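Local coordinates for SCO1/SenC family lipoprotein (Bacillus anthracis, PDB 4HDE), which probably acts as a thioredoxin-fold copper-binding assembly factor for the CuA centre of cytochrome c oxidase, at residues L30-V34 against V69-S73; F39-N43 against D77-D81; M55-Q59 against T94-W100. All coordinates share one frame; numbering follows the deposited sequence. Where two conformers were deposited one is given.

How the contacts relate
The three contacts lie around the beta-alpha-beta crossover formed by strand 35-40, helix 48-64 and strand 70-75. Contact 1 is at the start of the two parallel strands and contact 2 at their far end, about 20 Å away between centres, where the chain runs into the helix bearing Cys48; the cysteine motif expected to hold copper in this family lies there. Contact 3 joins the helix to the entry of the edge strand 100-103. It is about 12 Å from contact 1 and meets it directly: Asn99 O and ND2 lie 2.8 Å from Phe71 N and 2.9 Å from Val69 O, both probable hydrogen bonds. Contacts 2 and 3 do not touch.

Contact 1. Residues L30-V34 against V69-S73; sequences LKGKV and VQFVS
Val34 O accepts the backbone N-H of Gln70 at 2.9 Å, and the CA of Val69 approaches the same oxygen in a CA-H...O contact. The two chains thus come together just where strand 35-40 and strand 70-75 begin to pair in parallel. Beside this bond the valines meet, Val34 CG1 resting 4.0 Å from Val69 CG1; compact branched residues suit the buried start of a sheet, where backbones are close.

On the other flank Gln70 stands between an apolar and a polar neighbour. Its CB touches Leu30 CD2 at 4.0 Å, and the same leucine methyl reaches Val72 CG2, two residues further along the strand on the same side. With CG anti to the carbonyl carbon (chi1 -63°), Gln70 CG lies 3.7 Å from Lys33 CD; the bend at chi2 (-69°) then directs the amide toward the lysine amine. Their nitrogens share water 1, which accepts from Lys33 NZ at 3.0 Å and Gln70 NE2 at 2.9 Å.

A type II turn from Leu30 to Lys33, closed by Lys33 N bonding to Leu30 O, positions the first segment: it leaves helix 27-30 at Leu30 and turns the chain toward strand 35-40. Gly32 takes its third position with a positive phi (104°), a conformation that glycine adopts easily, and its backbone is tied to Gln142. Trp35 packs on Leu30, Gln70 and Val72, while Phe71 points to the other face of the sheet, against helix 48-64.

The chemistry is therefore graded, from hydrocarbon at Leu30 and Val72 to a hydrated edge at Lys33. Gln70 serves both, its CB and CG against hydrocarbon and its NE2 at the water: two donors, a probably charged amine and a neutral amide, share one acceptor and are bridged rather than directly bonded.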
ATOM      1  N   LEU A  30      -8.005   4.471  -8.921  1.00 13.76           N
ATOM      2  CA  LEU A  30      -6.558   4.612  -8.992  1.00 14.14           C
ATOM      3  C   LEU A  30      -5.990   4.712 -10.406  1.00 15.20           C
ATOM      4  O   LEU A  30      -4.888   5.229 -10.593  1.00 14.95           O
ATOM      5  CB  LEU A  30      -5.907   3.440  -8.256  1.00 14.31           C
ATOM      6  CG  LEU A  30      -6.137   3.406  -6.745  1.00 13.39           C
ATOM      7  CD1 LEU A  30      -5.822   2.004  -6.229  1.00 14.87           C
ATOM      8  CD2 LEU A  30      -5.331   4.474  -6.026  1.00 13.63           C
ATOM      9  N   LYS A  31      -6.717   4.210 -11.398  1.00 16.12           N
ATOM     10  CA  LYS A  31      -6.240   4.237 -12.774  1.00 15.82           C
ATOM     11  C   LYS A  31      -6.115   5.679 -13.251  1.00 15.09           C
ATOM     12  O   LYS A  31      -7.091   6.418 -13.298  1.00 18.70           O
ATOM     13  CB  LYS A  31      -7.166   3.435 -13.688  1.00 18.96           C
ATOM     14  CG  LYS A  31      -6.698   3.332 -15.136  1.00 20.37           C
ATOM     15  CD  LYS A  31      -5.417   2.518 -15.242  1.00 25.59           C
ATOM     16  CE  LYS A  31      -5.043   2.242 -16.695  1.00 27.23           C
ATOM     17  NZ  LYS A  31      -6.100   1.482 -17.429  1.00 32.24           N
ATOM     18  N   GLY A  32      -4.902   6.075 -13.624  1.00 14.05           N
ATOM     19  CA  GLY A  32      -4.633   7.459 -13.974  1.00 17.45           C
ATOM     20  C   GLY A  32      -3.898   8.229 -12.890  1.00 16.30           C
ATOM     21  O   GLY A  32      -3.482   9.371 -13.110  1.00 20.38           O
ATOM     22  N   LYS A  33      -3.738   7.624 -11.722  1.00 14.02           N
ATOM     23  CA  LYS A  33      -3.012   8.250 -10.628  1.00 14.37           C
ATOM     24  C   LYS A  33      -1.716   7.497 -10.357  1.00 14.29           C
ATOM     25  O   LYS A  33      -1.585   6.313 -10.683  1.00 14.61           O
ATOM     26  CB  LYS A  33      -3.881   8.318  -9.364  1.00 16.26           C
ATOM     27  CG  LYS A  33      -5.064   9.294  -9.480  1.00 16.60           C
ATOM     28  CD  LYS A  33      -5.971   9.243  -8.263  1.00 18.40           C
ATOM     29  CE  LYS A  33      -7.089  10.255  -8.369  1.00 23.14           C
ATOM     30  NZ  LYS A  33      -6.553  11.638  -8.230  1.00 22.36           N
ATOM     31  N   VAL A  34      -0.754   8.196  -9.768  1.00 14.01           N
ATOM     32  CA  VAL A  34       0.457   7.568  -9.267  1.00 12.78           C
ATOM     33  C   VAL A  34       0.148   7.151  -7.839  1.00 14.18           C
ATOM     34  O   VAL A  34      -0.375   7.947  -7.048  1.00 14.04           O
ATOM     35  CB  VAL A  34       1.636   8.568  -9.299  1.00 13.04           C
ATOM     36  CG1 VAL A  34       2.888   7.986  -8.621  1.00 13.11           C
ATOM     37  CG2 VAL A  34       1.944   8.967 -10.738  1.00 14.75           C
ATOM     38  N   VAL A  69      -0.123  12.231  -5.268  1.00 13.87           N
ATOM     39  CA  VAL A  69      -0.043  10.779  -5.300  1.00 13.61           C
ATOM     40  C   VAL A  69      -1.048  10.186  -4.314  1.00 12.94           C
ATOM     41  O   VAL A  69      -1.572  10.885  -3.447  1.00 14.76           O
ATOM     42  CB  VAL A  69       1.374  10.300  -4.949  1.00 14.53           C
ATOM     43  CG1 VAL A  69       2.387  10.862  -5.955  1.00 15.17           C
ATOM     44  CG2 VAL A  69       1.737  10.727  -3.538  1.00 18.33           C
ATOM     45  N   GLN A  70      -1.303   8.887  -4.461  1.00 12.60           N
ATOM     46  CA  GLN A  70      -2.196   8.149  -3.566  1.00 12.54           C
ATOM     47  C   GLN A  70      -1.424   7.079  -2.813  1.00 11.04           C
ATOM     48  O   GLN A  70      -0.411   6.569  -3.284  1.00 12.95           O
ATOM     49  CB  GLN A  70      -3.303   7.460  -4.368  1.00 12.50           C
ATOM     50  CG  GLN A  70      -4.212   8.422  -5.106  1.00 14.57           C
ATOM     51  CD  GLN A  70      -5.083   9.234  -4.175  1.00 13.77           C
ATOM     52  OE1 GLN A  70      -5.649   8.710  -3.209  1.00 14.70           O
ATOM     53  NE2 GLN A  70      -5.216  10.524  -4.468  1.00 14.64           N
ATOM     54  N   PHE A  71      -1.929   6.742  -1.629  1.00 11.41           N
ATOM     55  CA  PHE A  71      -1.373   5.674  -0.812  1.00 11.36           C
ATOM     56  C   PHE A  71      -2.437   4.636  -0.562  1.00 10.44           C
ATOM     57  O   PHE A  71      -3.596   4.973  -0.310  1.00 11.39           O
ATOM     58  CB  PHE A  71      -0.831   6.245   0.498  1.00 13.20           C
ATOM     59  CG  PHE A  71       0.330   7.177   0.290  1.00 11.78           C
ATOM     60  CD1 PHE A  71       1.609   6.677   0.198  1.00 12.16           C
ATOM     61  CD2 PHE A  71       0.125   8.535   0.111  1.00 12.46           C
ATOM     62  CE1 PHE A  71       2.682   7.531  -0.038  1.00 13.24           C
ATOM     63  CE2 PHE A  71       1.187   9.384  -0.122  1.00 12.25           C
ATOM     64  CZ  PHE A  71       2.455   8.882  -0.202  1.00 13.83           C
ATOM     65  N   VAL A  72      -2.033   3.374  -0.659  1.00 10.75           N
ATOM     66  CA  VAL A  72      -2.951   2.257  -0.470  1.00 11.28           C
ATOM     67  C   VAL A  72      -2.279   1.201   0.381  1.00 11.85           C
ATOM     68  O   VAL A  72      -1.173   0.766   0.080  1.00 13.31           O
ATOM     69  CB  VAL A  72      -3.369   1.637  -1.822  1.00 12.23           C
ATOM     70  CG1 VAL A  72      -4.263   0.408  -1.620  1.00 14.72           C
ATOM     71  CG2 VAL A  72      -4.069   2.677  -2.692  1.00 13.40           C
ATOM     72  N   SER A  73      -2.961   0.798   1.450  1.00 11.42           N
ATOM     73  CA  SER A  73      -2.495  -0.300   2.296  1.00 11.66           C
ATOM     74  C   SER A  73      -3.512  -1.429   2.242  1.00 11.85           C
ATOM     75  O   SER A  73      -4.671  -1.230   2.602  1.00 14.08           O
ATOM     76  CB  SER A  73      -2.349   0.155   3.749  1.00 12.19           C
ATOM     77  OG  SER A  73      -1.410   1.225   3.865  1.00 14.07           O
TER
HETATM   78  O   HOH W   1      -3.869  11.670  -6.782  1.00 21.44           O

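Contact 2. Residues F39-N43 against D77-D81; sequences FMFTN and DPDLD
Asp81 reaches Thr42 from the opposite direction, and its side chain gathers the contact. From CB the group swings anti to its own carbonyl carbon (chi1 -68°), setting CG 3.6 Å from Thr42 CG2. At the tip the two oxygens divide the work. OD2 takes the backbone N of Thr42 at 3.0 Å on its syn side and also holds Ser75 OG. OD1 receives the Thr42 hydroxyl at 2.6 Å from above the carboxylate plane, and water 2 donates to it as well. The hydroxyl is what a threonine adds: with it, side chain and backbone N-H of one residue both donate to the carboxylate.

Strand 35-40 has just ended, and in this thioredoxin-like fold the carboxylate thus bonds to the chain ahead of the helix that bears Cys48, part of the probable copper-binding motif, against which the Phe41 side chain packs.

Water 2 extends the grip: it accepts from Asn43 N and ND2 and donates to Asp77 OD2, whose other oxygen forms a salt bridge with Lys125. Phe41 CB packs 3.5 Å from Asp77 CB, and its ring plane stands 81° to that carboxylate. Asp77 O accepts from both Leu80 N and Asp81 N, folding the loop that presents Asp81.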
ATOM      1  N   PHE A  39       1.403  -3.824   2.138  1.00 12.98           N
ATOM      2  CA  PHE A  39       0.584  -4.877   2.745  1.00 13.20           C
ATOM      3  C   PHE A  39       0.844  -4.879   4.243  1.00 13.76           C
ATOM      4  O   PHE A  39       1.993  -4.810   4.670  1.00 15.29           O
ATOM      5  CB  PHE A  39       0.938  -6.236   2.136  1.00 15.63           C
ATOM      6  CG  PHE A  39       0.507  -6.378   0.706  1.00 14.01           C
ATOM      7  CD1 PHE A  39      -0.695  -6.990   0.396  1.00 15.92           C
ATOM      8  CD2 PHE A  39       1.291  -5.890  -0.331  1.00 17.01           C
ATOM      9  CE1 PHE A  39      -1.114  -7.120  -0.924  1.00 16.65           C
ATOM     10  CE2 PHE A  39       0.874  -6.018  -1.656  1.00 19.21           C
ATOM     11  CZ  PHE A  39      -0.332  -6.632  -1.947  1.00 17.67           C
HETATM   12  N   MSE A  40      -0.213  -4.966   5.036  1.00 13.74           N
HETATM   13  CA  MSE A  40      -0.084  -4.888   6.488  0.54 13.13           C
HETATM   14  C   MSE A  40      -1.305  -5.480   7.171  1.00 12.78           C
HETATM   15  O   MSE A  40      -2.234  -5.935   6.515  1.00 13.62           O
HETATM   16  CB  MSE A  40       0.087  -3.435   6.917  0.54 15.01           C
HETATM   17  CG  MSE A  40      -0.939  -2.495   6.300  0.54 16.48           C
HETATM   18 SE   MSE A  40      -1.523  -1.114   7.532  0.34 39.68          SE
HETATM   19  CE  MSE A  40      -2.789  -2.161   8.572  0.54 25.13           C
ATOM     20  N   PHE A  41      -1.286  -5.515   8.497  1.00 14.06           N
ATOM     21  CA  PHE A  41      -2.464  -5.930   9.254  1.00 13.67           C
ATOM     22  C   PHE A  41      -2.457  -5.265  10.614  1.00 15.25           C
ATOM     23  O   PHE A  41      -1.395  -4.970  11.155  1.00 17.01           O
ATOM     24  CB  PHE A  41      -2.628  -7.464   9.329  1.00 14.61           C
ATOM     25  CG  PHE A  41      -1.561  -8.183  10.116  1.00 15.45           C
ATOM     26  CD1 PHE A  41      -1.861  -8.801  11.326  1.00 16.52           C
ATOM     27  CD2 PHE A  41      -0.274  -8.292   9.614  1.00 15.37           C
ATOM     28  CE1 PHE A  41      -0.876  -9.480  12.035  1.00 17.66           C
ATOM     29  CE2 PHE A  41       0.708  -8.975  10.314  1.00 16.64           C
ATOM     30  CZ  PHE A  41       0.414  -9.553  11.520  1.00 17.38           C
ATOM     31  N   THR A  42      -3.638  -5.002  11.162  1.00 14.37           N
ATOM     32  CA  THR A  42      -3.722  -4.159  12.354  1.00 16.45           C
ATOM     33  C   THR A  42      -3.278  -4.845  13.638  1.00 17.05           C
ATOM     34  O   THR A  42      -2.918  -4.169  14.597  1.00 21.61           O
ATOM     35  CB  THR A  42      -5.126  -3.532  12.563  1.00 17.94           C
ATOM     36  OG1 THR A  42      -6.051  -4.524  13.014  1.00 18.56           O
ATOM     37  CG2 THR A  42      -5.631  -2.895  11.275  1.00 18.42           C
ATOM     38  N   ASN A  43      -3.285  -6.172  13.667  1.00 17.19           N
ATOM     39  CA  ASN A  43      -2.844  -6.882  14.865  1.00 20.41           C
ATOM     40  C   ASN A  43      -1.368  -7.267  14.841  1.00 18.15           C
ATOM     41  O   ASN A  43      -0.923  -8.095  15.631  1.00 19.90           O
ATOM     42  CB  ASN A  43      -3.719  -8.106  15.129  1.00 21.48           C
ATOM     43  CG  ASN A  43      -5.069  -7.734  15.712  1.00 28.88           C
ATOM     44  OD1 ASN A  43      -5.175  -7.402  16.895  1.00 37.85           O
ATOM     45  ND2 ASN A  43      -6.106  -7.775  14.884  1.00 28.51           N
ATOM     46  N   ASP A  77      -4.963  -9.477   6.825  1.00 13.95           N
ATOM     47  CA  ASP A  77      -5.725 -10.211   7.830  1.00 13.31           C
ATOM     48  C   ASP A  77      -7.189  -9.770   7.800  1.00 14.47           C
ATOM     49  O   ASP A  77      -7.714  -9.294   8.798  1.00 14.15           O
ATOM     50  CB  ASP A  77      -5.109  -9.973   9.215  1.00 14.18           C
ATOM     51  CG  ASP A  77      -5.614 -10.945  10.267  1.00 16.25           C
ATOM     52  OD1 ASP A  77      -6.136 -12.026   9.906  1.00 16.34           O
ATOM     53  OD2 ASP A  77      -5.468 -10.629  11.463  1.00 17.19           O
ATOM     54  N   PRO A  78      -7.860  -9.956   6.656  1.00 13.46           N
ATOM     55  CA  PRO A  78      -9.223  -9.432   6.529  1.00 13.98           C
ATOM     56  C   PRO A  78     -10.236 -10.117   7.444  1.00 15.12           C
ATOM     57  O   PRO A  78     -11.319  -9.568   7.643  1.00 15.67           O
ATOM     58  CB  PRO A  78      -9.559  -9.690   5.049  1.00 13.95           C
ATOM     59  CG  PRO A  78      -8.659 -10.851   4.660  1.00 14.25           C
ATOM     60  CD  PRO A  78      -7.383 -10.576   5.407  1.00 14.75           C
ATOM     61  N   ASP A  79      -9.916 -11.298   7.972  1.00 15.56           N
ATOM     62  CA  ASP A  79     -10.807 -11.956   8.929  1.00 16.92           C
ATOM     63  C   ASP A  79     -10.937 -11.137  10.212  1.00 16.91           C
ATOM     64  O   ASP A  79     -11.963 -11.200  10.896  1.00 19.07           O
ATOM     65  CB  ASP A  79     -10.323 -13.381   9.256  1.00 18.56           C
ATOM     66  CG  ASP A  79     -10.379 -14.307   8.055  1.00 20.75           C
ATOM     67  OD1 ASP A  79     -11.382 -14.263   7.310  1.00 24.40           O
ATOM     68  OD2 ASP A  79      -9.414 -15.081   7.857  1.00 23.46           O
ATOM     69  N   LEU A  80      -9.898 -10.372  10.541  1.00 15.64           N
ATOM     70  CA  LEU A  80      -9.927  -9.522  11.733  1.00 17.54           C
ATOM     71  C   LEU A  80     -10.049  -8.038  11.395  1.00 18.04           C
ATOM     72  O   LEU A  80     -10.693  -7.285  12.124  1.00 19.44           O
ATOM     73  CB  LEU A  80      -8.692  -9.753  12.615  1.00 17.81           C
ATOM     74  CG  LEU A  80      -8.691 -11.038  13.445  1.00 21.47           C
ATOM     75  CD1 LEU A  80      -7.493 -11.031  14.380  1.00 22.34           C
ATOM     76  CD2 LEU A  80      -9.982 -11.178  14.237  1.00 30.47           C
ATOM     77  N   ASP A  81      -9.436  -7.618  10.293  1.00 14.74           N
ATOM     78  CA  ASP A  81      -9.428  -6.205   9.926  1.00 14.78           C
ATOM     79  C   ASP A  81     -10.670  -5.843   9.132  1.00 15.89           C
ATOM     80  O   ASP A  81     -10.745  -6.117   7.932  1.00 18.99           O
ATOM     81  CB  ASP A  81      -8.189  -5.849   9.096  1.00 15.51           C
ATOM     82  CG  ASP A  81      -6.899  -5.933   9.889  1.00 15.42           C
ATOM     83  OD1 ASP A  81      -6.956  -6.115  11.122  1.00 16.18           O
ATOM     84  OD2 ASP A  81      -5.816  -5.792   9.278  1.00 14.93           O
TER
HETATM   85  O   HOH W   2      -5.185  -7.969  12.175  1.00 16.82           O

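Contact 3. Residues M55-Q59 against T94-W100; sequences MAKLQ and TEDTSNW
Met55, present as selenomethionine, lays its side chain over one face of the Trp100 indole: CG sits 3.4 Å above the ring plane, offset toward the rim, and SE lies obliquely, 3.5 Å from CZ2, in a Met-aromatic contact. Ala56 meets the same ring differently, its CB lying in the ring plane at the edge, 4.0 Å from CZ3; so small a residue lets the indole come close to the helix backbone. The indole NE1 is bonded to Ser73 OG.

Gln59 extends one turn further along, CG anti to the backbone N (chi1 178°), and carries its amide to the indole edge with the planes 86° apart. This packs helix 48-64 of the thioredoxin-like fold against the loop that leads into edge strand 100-103.

A glutamine is apt because its amide gives and takes at once. OE1 accepts from Thr94 OG1 at 2.8 Å, while NE2 donates to Asp96 O at 2.8 Å and to Asn99 OD1 at 2.9 Å, both near its own plane; the Asn99 amide is turned only 13° from it. Thr94 OG1 in turn accepts from Asp96 N in an ST turn, and Asp96 OD1 takes Ser98 N in an Asx turn, which shapes the loop around the glutamine.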
HETATM    1  N   MSE A  55       5.396   5.122   5.757  1.00 12.04           N
HETATM    2  CA  MSE A  55       4.514   5.572   4.710  1.00 11.40           C
HETATM    3  C   MSE A  55       3.971   6.971   5.016  1.00 11.45           C
HETATM    4  O   MSE A  55       3.847   7.798   4.116  1.00 12.60           O
HETATM    5  CB  MSE A  55       3.389   4.566   4.477  1.00 13.16           C
HETATM    6  CG  MSE A  55       2.499   4.943   3.293  1.00 14.32           C
HETATM    7 SE   MSE A  55       1.341   3.520   2.638  0.61 15.06          SE
HETATM    8  CE  MSE A  55       2.642   2.595   1.506  1.00 18.60           C
ATOM      9  N   ALA A  56       3.677   7.256   6.283  1.00 11.99           N
ATOM     10  CA  ALA A  56       3.235   8.600   6.662  1.00 12.27           C
ATOM     11  C   ALA A  56       4.316   9.663   6.416  1.00 13.13           C
ATOM     12  O   ALA A  56       4.012  10.792   6.021  1.00 13.00           O
ATOM     13  CB  ALA A  56       2.785   8.617   8.107  1.00 12.78           C
ATOM     14  N   LYS A  57       5.577   9.313   6.646  1.00 12.73           N
ATOM     15  CA  LYS A  57       6.671  10.240   6.370  1.00 12.70           C
ATOM     16  C   LYS A  57       6.730  10.507   4.868  1.00 13.53           C
ATOM     17  O   LYS A  57       6.869  11.657   4.442  1.00 13.96           O
ATOM     18  CB  LYS A  57       7.997   9.679   6.875  1.00 13.37           C
ATOM     19  CG  LYS A  57       9.174  10.617   6.627  1.00 16.61           C
ATOM     20  CD  LYS A  57      10.402  10.224   7.442  1.00 16.30           C
ATOM     21  CE  LYS A  57      11.621  11.038   7.025  1.00 18.70           C
ATOM     22  NZ  LYS A  57      11.428  12.510   7.172  1.00 20.84           N
ATOM     23  N   LEU A  58       6.583   9.457   4.067  1.00 12.77           N
ATOM     24  CA  LEU A  58       6.553   9.594   2.619  1.00 12.87           C
ATOM     25  C   LEU A  58       5.380  10.461   2.173  1.00 13.18           C
ATOM     26  O   LEU A  58       5.527  11.291   1.280  1.00 12.80           O
ATOM     27  CB  LEU A  58       6.484   8.213   1.961  1.00 13.31           C
ATOM     28  CG  LEU A  58       6.465   8.175   0.435  1.00 12.93           C
ATOM     29  CD1 LEU A  58       7.674   8.888  -0.143  1.00 15.23           C
ATOM     30  CD2 LEU A  58       6.432   6.730  -0.015  1.00 15.48           C
ATOM     31  N   GLN A  59       4.216  10.267   2.786  1.00 11.70           N
ATOM     32  CA  GLN A  59       3.034  11.061   2.480  1.00 11.40           C
ATOM     33  C   GLN A  59       3.298  12.548   2.720  1.00 12.65           C
ATOM     34  O   GLN A  59       2.986  13.403   1.883  1.00 13.27           O
ATOM     35  CB  GLN A  59       1.850  10.586   3.326  1.00 12.87           C
ATOM     36  CG  GLN A  59       0.571  11.381   3.118  1.00 13.15           C
ATOM     37  CD  GLN A  59      -0.526  11.030   4.113  1.00 12.99           C
ATOM     38  OE1 GLN A  59      -0.280  10.899   5.316  1.00 13.00           O
ATOM     39  NE2 GLN A  59      -1.759  10.924   3.623  1.00 13.22           N
ATOM     40  N   THR A  94      -1.340   9.393  10.997  1.00 16.05           N
ATOM     41  CA  THR A  94      -1.506  10.543  10.125  1.00 15.10           C
ATOM     42  C   THR A  94      -2.842  11.217  10.378  1.00 16.24           C
ATOM     43  O   THR A  94      -3.794  10.568  10.799  1.00 17.39           O
ATOM     44  CB  THR A  94      -1.392  10.157   8.634  1.00 13.79           C
ATOM     45  OG1 THR A  94      -1.485  11.346   7.838  1.00 14.50           O
ATOM     46  CG2 THR A  94      -2.492   9.184   8.232  1.00 15.45           C
ATOM     47  N   GLU A  95      -2.889  12.521  10.130  1.00 16.81           N
ATOM     48  CA  GLU A  95      -4.136  13.278  10.182  1.00 19.76           C
ATOM     49  C   GLU A  95      -4.698  13.509   8.782  1.00 22.54           C
ATOM     50  O   GLU A  95      -5.698  14.208   8.612  1.00 24.88           O
ATOM     51  CB  GLU A  95      -3.917  14.615  10.886  1.00 22.09           C
ATOM     52  CG  GLU A  95      -3.502  14.449  12.332  1.00 24.96           C
ATOM     53  CD  GLU A  95      -3.483  15.752  13.088  1.00 31.35           C
ATOM     54  OE1 GLU A  95      -2.755  16.673  12.670  1.00 32.30           O
ATOM     55  OE2 GLU A  95      -4.202  15.852  14.102  1.00 37.67           O
ATOM     56  N   ASP A  96      -4.048  12.926   7.782  1.00 16.71           N
ATOM     57  CA  ASP A  96      -4.455  13.094   6.398  1.00 16.93           C
ATOM     58  C   ASP A  96      -4.757  11.742   5.759  1.00 14.75           C
ATOM     59  O   ASP A  96      -3.853  10.955   5.502  1.00 15.69           O
ATOM     60  CB  ASP A  96      -3.348  13.816   5.621  1.00 18.09           C
ATOM     61  CG  ASP A  96      -3.744  14.149   4.190  1.00 25.37           C
ATOM     62  OD1 ASP A  96      -4.916  13.934   3.809  1.00 24.43           O
ATOM     63  OD2 ASP A  96      -2.875  14.649   3.444  1.00 29.21           O
ATOM     64  N   THR A  97      -6.031  11.466   5.512  1.00 15.63           N
ATOM     65  CA  THR A  97      -6.396  10.279   4.749  1.00 16.40           C
ATOM     66  C   THR A  97      -7.132  10.626   3.454  1.00 14.70           C
ATOM     67  O   THR A  97      -7.717   9.757   2.808  1.00 16.08           O
ATOM     68  CB  THR A  97      -7.208   9.267   5.583  1.00 16.64           C
ATOM     69  OG1 THR A  97      -8.365   9.908   6.126  1.00 20.21           O
ATOM     70  CG2 THR A  97      -6.358   8.725   6.724  1.00 20.82           C
ATOM     71  N   SER A  98      -7.066  11.890   3.052  1.00 16.75           N
ATOM     72  CA  SER A  98      -7.673  12.294   1.790  1.00 17.97           C
ATOM     73  C   SER A  98      -7.093  11.496   0.619  1.00 16.07           C
ATOM     74  O   SER A  98      -7.784  11.232  -0.366  1.00 16.76           O
ATOM     75  CB  SER A  98      -7.491  13.792   1.547  1.00 19.79           C
ATOM     76  OG  SER A  98      -6.124  14.109   1.372  1.00 21.08           O
ATOM     77  N   ASN A  99      -5.825  11.113   0.728  1.00 12.95           N
ATOM     78  CA  ASN A  99      -5.169  10.328  -0.316  1.00 13.04           C
ATOM     79  C   ASN A  99      -4.586   9.020   0.215  1.00 11.24           C
ATOM     80  O   ASN A  99      -3.596   8.529  -0.309  1.00 13.44           O
ATOM     81  CB  ASN A  99      -4.072  11.141  -1.008  1.00 12.60           C
ATOM     82  CG  ASN A  99      -2.904  11.459  -0.081  1.00 11.56           C
ATOM     83  OD1 ASN A  99      -3.063  11.508   1.140  1.00 12.49           O
ATOM     84  ND2 ASN A  99      -1.729  11.672  -0.655  1.00 13.73           N
ATOM     85  N   TRP A 100      -5.178   8.465   1.269  1.00 11.17           N
ATOM     86  CA  TRP A 100      -4.681   7.200   1.812  1.00 11.45           C
ATOM     87  C   TRP A 100      -5.870   6.308   2.132  1.00 13.15           C
ATOM     88  O   TRP A 100      -6.692   6.634   2.998  1.00 13.41           O
ATOM     89  CB  TRP A 100      -3.855   7.437   3.078  1.00 13.05           C
ATOM     90  CG  TRP A 100      -2.995   6.278   3.542  1.00 12.04           C
ATOM     91  CD1 TRP A 100      -3.103   4.953   3.201  1.00 12.91           C
ATOM     92  CD2 TRP A 100      -1.892   6.372   4.437  1.00 12.37           C
ATOM     93  NE1 TRP A 100      -2.124   4.220   3.846  1.00 12.56           N
ATOM     94  CE2 TRP A 100      -1.367   5.076   4.605  1.00 12.19           C
ATOM     95  CE3 TRP A 100      -1.286   7.437   5.114  1.00 13.35           C
ATOM     96  CZ2 TRP A 100      -0.279   4.815   5.429  1.00 13.12           C
ATOM     97  CZ3 TRP A 100      -0.200   7.175   5.927  1.00 13.49           C
ATOM     98  CH2 TRP A 100       0.292   5.874   6.077  1.00 13.58           C
TER
HETATM   99  O   HOH W   3       0.764  13.063   0.182  1.00 15.98           O